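Local coordinates for protein cell division topological specificity factor (Helicobacter pylori, PDB 3KU7) that probably restricts septum formation to mid-cell by relieving division inhibition by MinC and MinD at internal sites while permitting it at the poles, at residues S55-K61 and E73-P79. Residues are numbered along the deposited sequence; the frame is centred on the assembly and turned at random.
Sequences SSDIHFK and EVEIILP
Ile58 overlaps Val74 diagonally across the two strands, its CG2 branch lying 4.1 Å from CG1 of Val74, while its CG1 branch looks toward CG2 of Ile76. These three side chains, with Phe60, share the sheet face that is covered by helix 38-53: Ile58 rests on Ile46 and Gln50, and Ile76 on Ile49. Phe60 joins in through its CB, close to CG2 of Val74, whereas its ring is carried away from strand 73-77 because CG sits between the backbone N and the carbonyl carbon (chi1 67°).

The axes of strand segments 57-61 and 73-77 run antiparallel, at 167°, and the backbones are laced by paired hydrogen bonds. His59 and Glu75 exchange two, His59 N to Glu75 O at 2.8 Å and Glu75 N to His59 O at 2.7 Å; Lys61 and Glu73 exchange another two.

The other face, carrying His59, Lys61, Glu73 and Glu75, is mostly charged or polar, with Ile77 at one end. Glu75 folds back at chi2 (71°), bringing its carboxylate beside the His59 ring, the two planes being steeply inclined to each other. Lys61 runs alongside Glu73, its CE 3.4 Å from Glu73 OE1, and crosses Glu75 nearly at right angles; NZ stays 4.3 Å from Glu75 OE1, beyond salt-bridge distance, so any attraction is probably loose. Farther along, Ile77 lays CD1 against the carboxylate of Asp57.

At the Ser55 end of the contact, Ser55 OG donates to Ile77 O (2.7 Å), approaching from above the carbonyl plane, and the Pro79 ring packs against Ser55 CA. Thr53 and Gln50 bind the Ser55 backbone from the end of the helix. Strand 22-30 pairs with the far edge of 69-77, making this beta hairpin two strands of the helix-backed antiparallel sheet of the MinE fold.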
loop_
_atom_site.group_PDB
_atom_site.type_symbol
_atom_site.label_atom_id
_atom_site.label_comp_id
_atom_site.label_asym_id
_atom_site.label_seq_id
_atom_site.Cartn_x
_atom_site.Cartn_y
_atom_site.Cartn_z
ATOM N N SER A 55 -1.393 -4.421 14.287
ATOM C CA SER A 55 -2.389 -3.346 14.470
ATOM C C SER A 55 -3.820 -3.865 14.427
ATOM O O SER A 55 -4.083 -4.895 13.820
ATOM C CB SER A 55 -2.242 -2.267 13.389
ATOM O OG SER A 55 -3.319 -1.343 13.485
ATOM N N SER A 56 -4.745 -3.140 15.051
ATOM C CA SER A 56 -6.143 -3.549 15.074
ATOM C C SER A 56 -7.069 -2.365 14.811
ATOM O O SER A 56 -8.294 -2.523 14.762
ATOM C CB SER A 56 -6.478 -4.188 16.418
ATOM O OG SER A 56 -6.359 -3.236 17.449
ATOM N N ASP A 57 -6.471 -1.184 14.659
ATOM C CA ASP A 57 -7.219 0.030 14.349
ATOM C C ASP A 57 -6.917 0.341 12.893
ATOM O O ASP A 57 -5.868 0.875 12.568
ATOM C CB ASP A 57 -6.775 1.201 15.244
ATOM C CG ASP A 57 -7.515 2.522 14.933
ATOM O OD1 ASP A 57 -7.542 3.403 15.823
ATOM O OD2 ASP A 57 -8.049 2.705 13.815
ATOM N N ILE A 58 -7.836 -0.023 12.009
ATOM C CA ILE A 58 -7.645 0.227 10.589
ATOM C C ILE A 58 -8.796 0.962 9.929
ATOM O O ILE A 58 -9.959 0.560 10.013
ATOM C CB ILE A 58 -7.389 -1.081 9.851
ATOM C CG1 ILE A 58 -5.984 -1.558 10.206
ATOM C CG2 ILE A 58 -7.577 -0.893 8.348
ATOM C CD1 ILE A 58 -5.683 -2.904 9.713
ATOM N N HIS A 59 -8.451 2.047 9.255
ATOM C CA HIS A 59 -9.450 2.848 8.592
ATOM C C HIS A 59 -9.158 2.886 7.108
ATOM O O HIS A 59 -8.046 3.199 6.716
ATOM C CB HIS A 59 -9.405 4.254 9.161
ATOM C CG HIS A 59 -10.506 5.136 8.670
ATOM N ND1 HIS A 59 -10.552 6.476 8.965
ATOM C CD2 HIS A 59 -11.603 4.863 7.930
ATOM C CE1 HIS A 59 -11.645 7.000 8.422
ATOM N NE2 HIS A 59 -12.294 6.041 7.792
ATOM N N PHE A 60 -10.145 2.552 6.282
ATOM C CA PHE A 60 -9.947 2.576 4.834
ATOM C C PHE A 60 -11.108 3.165 4.044
ATOM O O PHE A 60 -12.228 2.682 4.082
ATOM C CB PHE A 60 -9.607 1.171 4.305
ATOM C CG PHE A 60 -10.732 0.172 4.412
ATOM C CD1 PHE A 60 -11.750 0.136 3.452
ATOM C CD2 PHE A 60 -10.754 -0.751 5.455
ATOM C CE1 PHE A 60 -12.777 -0.811 3.533
ATOM C CE2 PHE A 60 -11.768 -1.693 5.546
ATOM C CZ PHE A 60 -12.785 -1.726 4.578
ATOM N N LYS A 61 -10.825 4.242 3.328
ATOM C CA LYS A 61 -11.836 4.897 2.515
ATOM C C LYS A 61 -11.376 4.844 1.073
ATOM O O LYS A 61 -10.281 4.351 0.793
ATOM C CB LYS A 61 -12.028 6.352 2.958
ATOM C CG LYS A 61 -10.794 7.059 3.519
ATOM C CD LYS A 61 -11.023 8.576 3.617
ATOM C CE LYS A 61 -9.980 9.334 4.464
ATOM N NZ LYS A 61 -10.310 9.408 5.925
ATOM N N GLU A 73 -7.463 4.669 0.178
ATOM C CA GLU A 73 -6.624 5.174 1.261
ATOM C C GLU A 73 -6.831 4.328 2.497
ATOM O O GLU A 73 -7.947 3.972 2.817
ATOM C CB GLU A 73 -7.005 6.632 1.544
ATOM C CG GLU A 73 -5.929 7.465 2.239
ATOM C CD GLU A 73 -6.150 8.974 2.113
ATOM O OE1 GLU A 73 -7.237 9.464 2.502
ATOM O OE2 GLU A 73 -5.232 9.678 1.635
ATOM N N VAL A 74 -5.747 4.007 3.191
ATOM C CA VAL A 74 -5.817 3.182 4.393
ATOM C C VAL A 74 -4.926 3.679 5.523
ATOM O O VAL A 74 -3.699 3.617 5.424
ATOM C CB VAL A 74 -5.427 1.719 4.104
ATOM C CG1 VAL A 74 -5.408 0.937 5.395
ATOM C CG2 VAL A 74 -6.423 1.093 3.184
ATOM N N GLU A 75 -5.561 4.150 6.600
ATOM C CA GLU A 75 -4.869 4.656 7.776
ATOM C C GLU A 75 -4.786 3.572 8.830
ATOM O O GLU A 75 -5.771 2.957 9.235
ATOM C CB GLU A 75 -5.575 5.898 8.331
ATOM C CG GLU A 75 -5.617 7.078 7.370
ATOM C CD GLU A 75 -6.565 6.901 6.155
ATOM O OE1 GLU A 75 -6.427 7.669 5.177
ATOM O OE2 GLU A 75 -7.458 6.022 6.162
ATOM N N ILE A 76 -3.565 3.372 9.282
ATOM C CA ILE A 76 -3.245 2.346 10.239
ATOM C C ILE A 76 -2.549 2.858 11.496
ATOM O O ILE A 76 -1.435 3.357 11.443
ATOM C CB ILE A 76 -2.344 1.301 9.541
ATOM C CG1 ILE A 76 -3.011 0.836 8.228
ATOM C CG2 ILE A 76 -2.065 0.147 10.493
ATOM C CD1 ILE A 76 -2.095 0.119 7.237
ATOM N N ILE A 77 -3.217 2.713 12.631
ATOM C CA ILE A 77 -2.650 3.118 13.902
ATOM C C ILE A 77 -1.886 1.955 14.516
ATOM O O ILE A 77 -2.459 0.913 14.796
ATOM C CB ILE A 77 -3.747 3.563 14.885
ATOM C CG1 ILE A 77 -4.319 4.914 14.472
ATOM C CG2 ILE A 77 -3.192 3.654 16.253
ATOM C CD1 ILE A 77 -5.198 4.822 13.261
ATOM N N LEU A 78 -0.589 2.147 14.742
ATOM C CA LEU A 78 0.256 1.112 15.340
ATOM C C LEU A 78 0.022 0.923 16.837
ATOM O O LEU A 78 -0.373 1.847 17.542
ATOM C CB LEU A 78 1.742 1.420 15.109
ATOM C CG LEU A 78 2.264 1.537 13.681
ATOM C CD1 LEU A 78 3.781 1.750 13.688
ATOM C CD2 LEU A 78 1.896 0.288 12.920
ATOM N N PRO A 79 0.266 -0.293 17.339
ATOM C CA PRO A 79 0.085 -0.609 18.754
ATOM C C PRO A 79 1.083 0.089 19.682
ATOM O O PRO A 79 2.300 0.001 19.505
ATOM C CB PRO A 79 0.223 -2.128 18.778
ATOM C CG PRO A 79 -0.257 -2.531 17.399
ATOM C CD PRO A 79 0.432 -1.521 16.544
#